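PDB 4Y9J: protein ACDH-11, isoform b from Caenorhabditis elegans, which is a flavoprotein of the acyl-CoA dehydrogenase family that binds flavin-adenine dinucleotide and assembles as four chains. Local coordinates for residues B[557-560]-B[561-565]; B[62-65]-B[66-70]; B[388-391]-B[392-396]; B[523-526]-B[527-531]. All coordinates share one frame; numbering follows the deposited sequence.

Interaction 1: residues B[557-560]-B[561-565]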
# COMPACT_ATOMS: atom_id res chain seq x y z
N VAL B 557 -21.96 -23.26 37.28
CA VAL B 557 -21.84 -23.35 35.82
C VAL B 557 -22.61 -24.57 35.28
O VAL B 557 -23.31 -24.48 34.28
CB VAL B 557 -20.36 -23.44 35.41
CG1 VAL B 557 -20.25 -23.84 33.97
CG2 VAL B 557 -19.66 -22.11 35.60
N ALA B 558 -22.51 -25.73 35.97
CA ALA B 558 -23.22 -26.91 35.51
C ALA B 558 -24.71 -26.68 35.59
O ALA B 558 -25.45 -27.11 34.67
CB ALA B 558 -22.83 -28.14 36.28
N TYR B 559 -25.16 -26.05 36.68
CA TYR B 559 -26.55 -25.75 36.84
C TYR B 559 -27.08 -24.81 35.74
O TYR B 559 -28.11 -25.09 35.11
CB TYR B 559 -26.84 -25.18 38.25
CG TYR B 559 -28.21 -24.64 38.34
CD1 TYR B 559 -29.27 -25.48 38.56
CD2 TYR B 559 -28.49 -23.30 38.06
CE1 TYR B 559 -30.55 -25.04 38.60
CE2 TYR B 559 -29.80 -22.84 38.11
CZ TYR B 559 -30.82 -23.74 38.39
OH TYR B 559 -32.17 -23.38 38.44
N ARG B 560 -26.36 -23.72 35.51
CA ARG B 560 -26.78 -22.74 34.46
C ARG B 560 -26.75 -23.33 33.06
O ARG B 560 -27.67 -23.11 32.26
CB ARG B 560 -25.93 -21.49 34.54
CG ARG B 560 -26.10 -20.78 35.87
CD ARG B 560 -25.36 -19.48 35.83
NE ARG B 560 -25.36 -18.77 37.11
CZ ARG B 560 -24.93 -17.53 37.27
NH1 ARG B 560 -24.55 -16.84 36.24
NH2 ARG B 560 -24.92 -16.94 38.46
N TYR B 561 -25.75 -24.14 32.78
CA TYR B 561 -25.65 -24.73 31.45
C TYR B 561 -26.83 -25.68 31.26
O TYR B 561 -27.42 -25.72 30.19
CB TYR B 561 -24.31 -25.50 31.30
CG TYR B 561 -24.05 -25.93 29.88
CD1 TYR B 561 -24.64 -27.07 29.36
CD2 TYR B 561 -23.20 -25.19 29.05
CE1 TYR B 561 -24.42 -27.44 28.03
CE2 TYR B 561 -22.99 -25.55 27.73
CZ TYR B 561 -23.60 -26.70 27.25
OH TYR B 561 -23.41 -27.04 25.95
N CYS B 562 -27.15 -26.45 32.28
CA CYS B 562 -28.12 -27.51 32.10
C CYS B 562 -29.57 -27.04 32.28
O CYS B 562 -30.49 -27.60 31.67
CB CYS B 562 -27.86 -28.64 33.08
SG CYS B 562 -26.39 -29.58 32.67
N CYS B 563 -29.81 -26.10 33.18
CA CYS B 563 -31.16 -25.80 33.55
C CYS B 563 -31.63 -24.48 32.99
O CYS B 563 -32.78 -24.21 33.11
CB CYS B 563 -31.28 -25.74 35.06
SG CYS B 563 -30.95 -27.38 35.77
N GLU B 564 -30.73 -23.63 32.53
CA GLU B 564 -31.10 -22.23 32.11
C GLU B 564 -31.08 -21.98 30.64
O GLU B 564 -31.37 -20.86 30.19
CB GLU B 564 -30.23 -21.18 32.80
CG GLU B 564 -30.50 -21.10 34.30
CD GLU B 564 -29.72 -20.03 35.04
OE1 GLU B 564 -28.81 -19.44 34.49
OE2 GLU B 564 -30.03 -19.79 36.24
N GLN B 565 -30.80 -23.01 29.86
CA GLN B 565 -31.01 -22.96 28.42
C GLN B 565 -31.61 -24.28 28.02
O GLN B 565 -31.43 -25.32 28.68
CB GLN B 565 -29.72 -22.70 27.69
CG GLN B 565 -28.63 -23.67 28.10
CD GLN B 565 -27.35 -23.43 27.36
OE1 GLN B 565 -27.23 -22.44 26.56
NE2 GLN B 565 -26.37 -24.30 27.62
O HOH W 1 -32.38 -20.58 37.71
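The phenol ring of Tyr559 lies against Cys563, one turn further along helix 552-563, in a CH-pi contact joined by a cysteine sulfur-aromatic contact at the C-terminal end of that helix. Cys563 CB sits over one face, 4.0 Å from the Tyr559 ring centroid and displaced toward the rim, while SG of Cys563 approaches the same ring obliquely. Tyr559 CG stands anti to its own N (chi1 170°), which lays the ring alongside the later residue.

Glu564 meets the ring differently. Its carboxylate plane is turned 77° from the ring, and Glu564 OE2 comes to the edge, 3.6 Å from Tyr559 CE2. Arg560 runs beside Glu564 in the same direction, yet Arg560 NE and Glu564 OE1 remain 4.4 Å apart, with the oxygen well out of the guanidinium plane; attraction here is of charges alone. The stronger partners lie elsewhere: Arg560 pairs with Glu556 and with Asp583 of the second subunit, and Glu564 with Arg579 of that subunit, which places this end of the helix at the subunit interface.

Where the helix runs out, Gln565 folds back and places NE2 over the centre of the Tyr561 ring, donating to Tyr561 O at 3.1 Å, while Lys360 holds its OE1. At the Tyr559 edge, one water lies in the ring plane, 2.9 Å from Tyr559 OH, and donates to Glu564 OE2.

Interaction 2: residues B[62-65]-B[66-70]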
# COMPACT_ATOMS: atom_id res chain seq x y z
N THR B 62 3.20 -14.99 26.40
CA THR B 62 3.08 -13.60 26.74
C THR B 62 4.37 -12.83 26.39
O THR B 62 4.29 -11.72 25.86
CB THR B 62 2.75 -13.35 28.23
OG1 THR B 62 3.76 -13.92 29.07
CG2 THR B 62 1.32 -13.90 28.58
N SER B 63 5.50 -13.46 26.56
CA SER B 63 6.77 -12.81 26.33
C SER B 63 7.19 -12.78 24.87
O SER B 63 7.99 -11.93 24.53
CB SER B 63 7.86 -13.42 27.19
OG SER B 63 8.29 -14.68 26.69
N GLU B 64 6.73 -13.72 24.03
CA GLU B 64 7.26 -13.90 22.66
C GLU B 64 6.21 -14.20 21.61
O GLU B 64 6.11 -13.47 20.59
CB GLU B 64 8.37 -14.95 22.58
CG GLU B 64 9.06 -15.05 21.22
CD GLU B 64 10.09 -16.14 21.13
OE1 GLU B 64 10.06 -17.05 22.03
OE2 GLU B 64 10.94 -16.10 20.20
N VAL B 65 5.38 -15.21 21.81
CA VAL B 65 4.56 -15.71 20.72
C VAL B 65 3.51 -14.68 20.36
O VAL B 65 3.30 -14.44 19.18
CB VAL B 65 3.87 -17.07 21.03
CG1 VAL B 65 3.11 -17.56 19.84
CG2 VAL B 65 4.92 -18.12 21.45
N GLU B 66 2.81 -14.12 21.35
CA GLU B 66 1.80 -13.12 21.05
C GLU B 66 2.31 -12.01 20.04
O GLU B 66 1.59 -11.64 19.13
CB GLU B 66 1.27 -12.55 22.36
CG GLU B 66 0.32 -11.40 22.22
CD GLU B 66 -1.08 -11.78 21.74
OE1 GLU B 66 -1.40 -12.94 21.37
OE2 GLU B 66 -1.90 -10.85 21.71
N HIS B 67 3.50 -11.48 20.28
CA HIS B 67 4.06 -10.37 19.47
C HIS B 67 4.34 -10.89 18.11
O HIS B 67 4.00 -10.26 17.15
CB HIS B 67 5.36 -9.84 20.08
CG HIS B 67 6.17 -8.95 19.16
ND1 HIS B 67 5.84 -7.62 18.92
CD2 HIS B 67 7.30 -9.18 18.44
CE1 HIS B 67 6.72 -7.08 18.08
NE2 HIS B 67 7.61 -8.01 17.78
N LEU B 68 4.89 -12.11 18.04
CA LEU B 68 5.15 -12.73 16.73
C LEU B 68 3.89 -12.88 15.91
O LEU B 68 3.86 -12.52 14.70
CB LEU B 68 5.82 -14.10 16.82
CG LEU B 68 7.20 -14.17 17.40
CD1 LEU B 68 7.71 -15.61 17.60
CD2 LEU B 68 8.20 -13.37 16.59
N GLY B 69 2.83 -13.43 16.56
CA GLY B 69 1.53 -13.59 15.85
C GLY B 69 0.94 -12.27 15.36
O GLY B 69 0.42 -12.17 14.26
N ARG B 70 1.07 -11.25 16.19
CA ARG B 70 0.69 -9.88 15.78
C ARG B 70 1.44 -9.36 14.60
O ARG B 70 0.82 -8.90 13.61
CB ARG B 70 0.72 -8.94 16.95
CG ARG B 70 0.35 -7.49 16.61
CD ARG B 70 -1.08 -7.44 16.11
NE ARG B 70 -1.50 -6.04 15.94
CZ ARG B 70 -2.57 -5.65 15.25
NH1 ARG B 70 -3.37 -6.54 14.69
NH2 ARG B 70 -2.85 -4.34 15.18
O HOH W 2 4.72 -11.05 23.00
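Glu64 O receives two backbone N-H groups from the following turn: Leu68 N at 3.1 Å, nearly straight with an N-H...O angle of 166°, and His67 N, whose bond to Glu64 O is weak at 3.3 Å. The neighbouring carbonyl holds a shorter bond, Gly69 N to Val65 O at 2.8 Å. His67 N is shared further, since a water accepts a weak bond from it and donates to Thr62 O at 3.0 Å. The water thus bridges two backbone groups five residues apart, where the chain makes a wider turn.

That turn is of the pi type, at residues 62-65 within the long helix 44-74 of the AidB-like N-terminal domain, and Glu64 carries the departure from regular helical angles, with phi at -139°. Beyond it the ordinary i to i+4 pattern is in place.

Among the side chains, Glu64 and Leu68 make the contact. Leu68 CD1 touches the aliphatic part of the glutamate, 3.9 Å from Glu64 CG, and the two chains cross at a slant. With Leu68 CG anti to its carbonyl carbon (chi1 -64°), the leucine leans back over the preceding turn and CG comes within 3.4 Å of Glu64 O. The Glu64 chain is extended, and its carboxylate is engaged by Arg60 one turn earlier. Val65 and Leu68 pack on helix 96-107, against Leu101 and Ile104 respectively. Glu66 OE1 is held by both Ser138 and Arg329.

Interaction 3: residues B[388-391]-B[392-396]. With UCC (S-{(3S,5R,9R)-1-[(2R,3S,4R,5R)-5-(6-amino-9H-purin-9-yl)-4-hydroxy-3-(phosphonooxy)tetrahydrofuran-2-yl]-3,5,9-trihydroxy-8,8-dimethyl-3,5-dioxido-10,14-dioxo-2,4,6-trioxa-11,15-diaza-3lambda~5~,5lambda~5~-diphosphaheptadecan-17-yl} undecanethioate), chain F.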
# COMPACT_ATOMS: atom_id res chain seq x y z
N SER B 388 -13.13 -48.86 24.69
CA SER B 388 -14.34 -49.69 24.69
C SER B 388 -15.11 -49.44 23.39
O SER B 388 -14.85 -48.47 22.67
CB SER B 388 -15.24 -49.36 25.86
OG SER B 388 -15.73 -48.05 25.74
N ASP B 389 -16.06 -50.31 23.08
CA ASP B 389 -16.88 -50.10 21.90
C ASP B 389 -17.56 -48.73 22.00
O ASP B 389 -17.67 -48.05 21.01
CB ASP B 389 -17.92 -51.21 21.74
CG ASP B 389 -17.27 -52.55 21.37
OD1 ASP B 389 -16.08 -52.57 20.97
OD2 ASP B 389 -17.93 -53.58 21.49
N VAL B 390 -17.98 -48.35 23.20
CA VAL B 390 -18.69 -47.10 23.39
C VAL B 390 -17.75 -45.91 23.14
O VAL B 390 -18.14 -44.91 22.50
CB VAL B 390 -19.31 -47.03 24.81
CG1 VAL B 390 -19.64 -45.61 25.25
CG2 VAL B 390 -20.53 -47.93 24.87
N GLU B 391 -16.53 -46.03 23.64
CA GLU B 391 -15.54 -44.97 23.44
C GLU B 391 -15.16 -44.81 21.96
O GLU B 391 -14.92 -43.70 21.48
CB GLU B 391 -14.31 -45.22 24.32
CG GLU B 391 -14.53 -44.76 25.77
CD GLU B 391 -13.65 -45.48 26.79
OE1 GLU B 391 -13.00 -46.49 26.42
OE2 GLU B 391 -13.60 -45.02 27.96
N ALA B 392 -15.08 -45.91 21.23
CA ALA B 392 -14.82 -45.78 19.78
C ALA B 392 -15.97 -45.06 19.10
O ALA B 392 -15.75 -44.17 18.28
CB ALA B 392 -14.63 -47.16 19.18
N MET B 393 -17.21 -45.43 19.44
CA MET B 393 -18.37 -44.74 18.83
C MET B 393 -18.42 -43.26 19.19
O MET B 393 -18.69 -42.43 18.31
CB MET B 393 -19.70 -45.44 19.18
CG MET B 393 -19.86 -46.75 18.40
SD MET B 393 -21.44 -47.58 18.75
CE MET B 393 -20.99 -48.42 20.26
N MET B 394 -18.19 -42.94 20.46
CA MET B 394 -18.23 -41.56 20.90
C MET B 394 -17.12 -40.70 20.27
O MET B 394 -17.32 -39.49 20.05
CB MET B 394 -18.17 -41.47 22.43
CG MET B 394 -19.45 -41.90 23.12
SD MET B 394 -20.90 -41.16 22.37
CE MET B 394 -21.42 -42.45 21.22
N LEU B 395 -15.98 -41.29 19.92
CA LEU B 395 -14.95 -40.54 19.18
C LEU B 395 -15.45 -40.14 17.82
O LEU B 395 -15.28 -39.01 17.40
CB LEU B 395 -13.66 -41.35 19.00
CG LEU B 395 -12.49 -40.74 18.23
CD1 LEU B 395 -12.09 -39.33 18.68
CD2 LEU B 395 -11.32 -41.71 18.26
N ARG B 396 -16.12 -41.06 17.14
CA ARG B 396 -16.57 -40.76 15.77
C ARG B 396 -17.69 -39.73 15.75
O ARG B 396 -17.73 -38.86 14.85
CB ARG B 396 -17.03 -42.06 15.08
CG ARG B 396 -17.57 -41.81 13.66
CD ARG B 396 -16.55 -41.35 12.63
NE ARG B 396 -17.15 -41.09 11.33
CZ ARG B 396 -17.55 -39.88 10.89
NH1 ARG B 396 -17.38 -38.76 11.61
NH2 ARG B 396 -18.11 -39.80 9.68
OA1 UCC F . -10.87 -26.36 4.74
CA1 UCC F . -9.72 -26.95 4.64
CA2 UCC F . -8.37 -26.52 5.21
CA3 UCC F . -8.31 -25.48 6.29
CA4 UCC F . -7.26 -25.84 7.39
CA5 UCC F . -7.98 -26.17 8.70
CA6 UCC F . -7.30 -25.56 9.87
CA7 UCC F . -8.01 -25.89 11.18
CA8 UCC F . -7.00 -25.32 12.09
CA9 UCC F . -7.39 -24.48 13.18
C10 UCC F . -6.92 -23.10 13.06
C11 UCC F . -8.24 -22.34 12.99
S UCC F . -9.43 -28.36 3.79
CP1 UCC F . -10.99 -28.92 3.01
CP2 UCC F . -12.09 -29.25 3.96
NP1 UCC F . -13.21 -29.96 3.30
CP3 UCC F . -14.11 -30.56 4.09
OP1 UCC F . -14.13 -30.47 5.31
CP4 UCC F . -15.11 -31.47 3.40
CP5 UCC F . -16.53 -31.08 3.85
NP2 UCC F . -17.36 -32.14 3.28
CP6 UCC F . -17.56 -33.33 3.85
OP2 UCC F . -17.16 -33.62 4.97
CP8 UCC F . -18.44 -34.27 3.05
OP3 UCC F . -19.41 -34.88 3.96
CPB UCC F . -17.77 -35.47 2.44
CP7 UCC F . -16.75 -36.26 3.28
CP9 UCC F . -16.63 -34.76 1.59
CPA UCC F . -18.49 -36.05 1.20
O7 UCC F . -17.73 -37.15 0.67
P2 UCC F . -18.46 -38.26 -0.27
O21 UCC F . -17.44 -39.28 -0.76
O22 UCC F . -19.41 -37.48 -1.18
O6 UCC F . -19.44 -38.92 0.84
P1 UCC F . -19.47 -40.42 1.38
O11 UCC F . -19.73 -41.44 0.28
O12 UCC F . -20.42 -40.33 2.54
O5' UCC F . -17.91 -40.55 1.94
C5' UCC F . -17.02 -41.55 1.38
C4' UCC F . -16.39 -42.43 2.47
C3' UCC F . -17.46 -43.20 3.25
O3' UCC F . -16.83 -44.40 3.63
P3 UCC F . -17.32 -45.80 3.11
O33 UCC F . -16.28 -46.73 3.70
O32 UCC F . -17.11 -45.74 1.61
O31 UCC F . -18.77 -45.92 3.63
C2' UCC F . -17.74 -42.37 4.50
O2' UCC F . -18.07 -43.12 5.67
O4' UCC F . -15.70 -41.61 3.43
C1' UCC F . -16.33 -41.79 4.70
N9 UCC F . -16.26 -40.55 5.48
C4 UCC F . -15.76 -40.53 6.72
N3 UCC F . -15.17 -41.43 7.53
C8 UCC F . -16.73 -39.33 5.12
N7 UCC F . -16.49 -38.47 6.13
C5 UCC F . -15.89 -39.13 7.14
C6 UCC F . -15.32 -38.80 8.47
N6 UCC F . -15.40 -37.52 8.92
N1 UCC F . -14.80 -39.82 9.23
C2 UCC F . -14.73 -41.08 8.76
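Val390 and Met394 touch one turn apart, CG1 of Val390 lying 4.3 Å from CG of Met394, and the same two residues are joined by the backbone bond from Met394 N to Val390 O. Met393 curls back on the preceding turn: its bend at chi3 (-83°) lays the terminal methyl CE against Asp389 O at 3.4 Å.

These first turns are positioned by a capping box. Ser388, the N-cap, accepts from Glu391 N through OG at 3.0 Å, and Ser388 N donates in return to Glu391 OE1 at 2.9 Å, reaching it on the anti side. The two reciprocal bonds satisfy backbone N-H groups at the helix start that have no preceding turn to serve them.

At the far end Arg396 belongs to the pocket of the bound ligand UCC. Its guanidinium turns one face to the purine, UCC N1 standing 3.2 Å from the guanidinium plane, over the centre of that group, while Arg396 NH2 forms a salt bridge with Asp455.

Helix 389-419 of the acyl-CoA dehydrogenase C-terminal domain packs here on two others, Glu391 and Met394 resting on Leu378 of helix 352-383, and Val390, Met393 and Met394 on helix 466-478.

Interaction 4: residues B[523-526]-B[527-531]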
# COMPACT_ATOMS: atom_id res chain seq x y z
N VAL B 523 -33.63 -31.12 9.93
CA VAL B 523 -33.37 -30.80 11.33
C VAL B 523 -31.99 -31.25 11.76
O VAL B 523 -31.70 -31.37 12.95
CB VAL B 523 -34.47 -31.34 12.27
CG1 VAL B 523 -35.79 -30.62 11.99
CG2 VAL B 523 -34.69 -32.84 12.09
N ALA B 524 -31.09 -31.48 10.81
CA ALA B 524 -29.78 -32.06 11.19
C ALA B 524 -29.02 -31.15 12.20
O ALA B 524 -28.36 -31.64 13.11
CB ALA B 524 -28.96 -32.30 9.95
N ARG B 525 -29.10 -29.80 12.07
CA ARG B 525 -28.40 -28.95 12.97
C ARG B 525 -28.98 -28.99 14.39
O ARG B 525 -28.26 -28.95 15.38
CB ARG B 525 -28.34 -27.46 12.40
CG ARG B 525 -27.57 -26.57 13.30
CD ARG B 525 -27.65 -25.07 12.95
NE ARG B 525 -27.03 -24.77 11.69
CZ ARG B 525 -26.50 -23.57 11.41
NH1 ARG B 525 -26.52 -22.58 12.31
NH2 ARG B 525 -25.96 -23.39 10.24
N HIS B 526 -30.30 -29.05 14.50
CA HIS B 526 -30.95 -29.14 15.79
C HIS B 526 -30.58 -30.44 16.52
O HIS B 526 -30.34 -30.42 17.69
CB HIS B 526 -32.46 -29.02 15.65
CG HIS B 526 -32.91 -27.73 15.05
ND1 HIS B 526 -32.77 -27.42 13.71
CD2 HIS B 526 -33.52 -26.67 15.61
CE1 HIS B 526 -33.27 -26.22 13.48
NE2 HIS B 526 -33.73 -25.73 14.61
N ILE B 527 -30.53 -31.55 15.79
CA ILE B 527 -30.07 -32.85 16.32
C ILE B 527 -28.62 -32.71 16.80
O ILE B 527 -28.34 -33.01 17.98
CB ILE B 527 -30.20 -33.97 15.26
CG1 ILE B 527 -31.67 -34.20 14.94
CG2 ILE B 527 -29.48 -35.26 15.71
CD1 ILE B 527 -31.96 -35.15 13.78
N ALA B 528 -27.72 -32.20 15.96
CA ALA B 528 -26.33 -32.05 16.33
C ALA B 528 -26.13 -31.16 17.57
O ALA B 528 -25.35 -31.51 18.46
CB ALA B 528 -25.48 -31.59 15.15
N PHE B 529 -26.83 -30.02 17.64
CA PHE B 529 -26.73 -29.12 18.78
C PHE B 529 -27.25 -29.77 20.09
O PHE B 529 -26.75 -29.50 21.18
CB PHE B 529 -27.56 -27.88 18.51
CG PHE B 529 -26.88 -26.77 17.73
CD1 PHE B 529 -25.90 -26.99 16.80
CD2 PHE B 529 -27.36 -25.44 17.86
CE1 PHE B 529 -25.25 -25.95 16.12
CE2 PHE B 529 -26.75 -24.39 17.14
CZ PHE B 529 -25.69 -24.65 16.28
N THR B 530 -28.32 -30.55 20.00
CA THR B 530 -28.86 -31.23 21.18
C THR B 530 -27.85 -32.20 21.74
O THR B 530 -27.67 -32.28 22.93
CB THR B 530 -30.17 -31.93 20.86
OG1 THR B 530 -31.09 -30.96 20.37
CG2 THR B 530 -30.71 -32.61 22.10
N ILE B 531 -27.19 -32.94 20.85
CA ILE B 531 -26.11 -33.84 21.25
C ILE B 531 -25.00 -33.04 21.98
O ILE B 531 -24.57 -33.41 23.14
CB ILE B 531 -25.59 -34.64 20.05
CG1 ILE B 531 -26.67 -35.59 19.59
CG2 ILE B 531 -24.32 -35.45 20.45
CD1 ILE B 531 -26.42 -36.31 18.28
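Arg525 sends CG anti to its backbone N (chi1 -178°), whereas Phe529 turns its ring back beside its own N (chi1 -86°), and together these torsions bring the arginine's aliphatic chain over the phenyl face. The contact is CH-pi: Arg525 CG stands 4.0 Å from the Phe529 ring centroid, above one face and displaced toward the rim. The two chains run side by side in the same direction, and Arg525 CD continues the overlap, 3.9 Å from Phe529 CZ. A bend at chi3 then carries the guanidinium beyond the ring, its plane 36° from it, so that methylenes and not the charged group make the contact. The polar end is taken up by Asn450, which accepts from NE, and by Glu416 of the second subunit, which forms a salt bridge with NH2. Phe529 is also met edge-to-face by Tyr405.

Further along, His526 O is gripped twice by Thr530, whose OG1 donates at 2.8 Å and whose N donates at 3.1 Å to that same His526 oxygen. The two donors reach it from opposite faces of the carbonyl plane, which lets one oxygen serve both.

At the start of the helix Val523 occupies the N-cap, and Val523 CG2 meets Ile527 CD1 at 4.0 Å. Val523 also packs on Trp574 and Phe575, and Ile527 on Leu506 of helix 486-512. These are i to i+4 contacts on the first turns of a helix, largely buried within the helical C-terminal region of an acyl-CoA dehydrogenase relative, with the Arg525 side chain about 6 Å from a bound flavin-adenine dinucleotide.

How the interactions relate
From the N terminus the order is interaction 2, then 3, 4 and 1. Each is local to one helix, so none closes a loop of chain, and none nests in or crosses another. Interaction 2 stands apart in the N-terminal domain, its centre about 38 Å from those of interactions 3 and 4 and across the chain's centre from them. Interaction 3 opens helix 389-419, on which helix 524-545, opened by interaction 4, packs further along. Interactions 4 and 1 lie on successive helices of the C-terminal region, with nearest atoms about 6 Å apart, and both touch the second subunit.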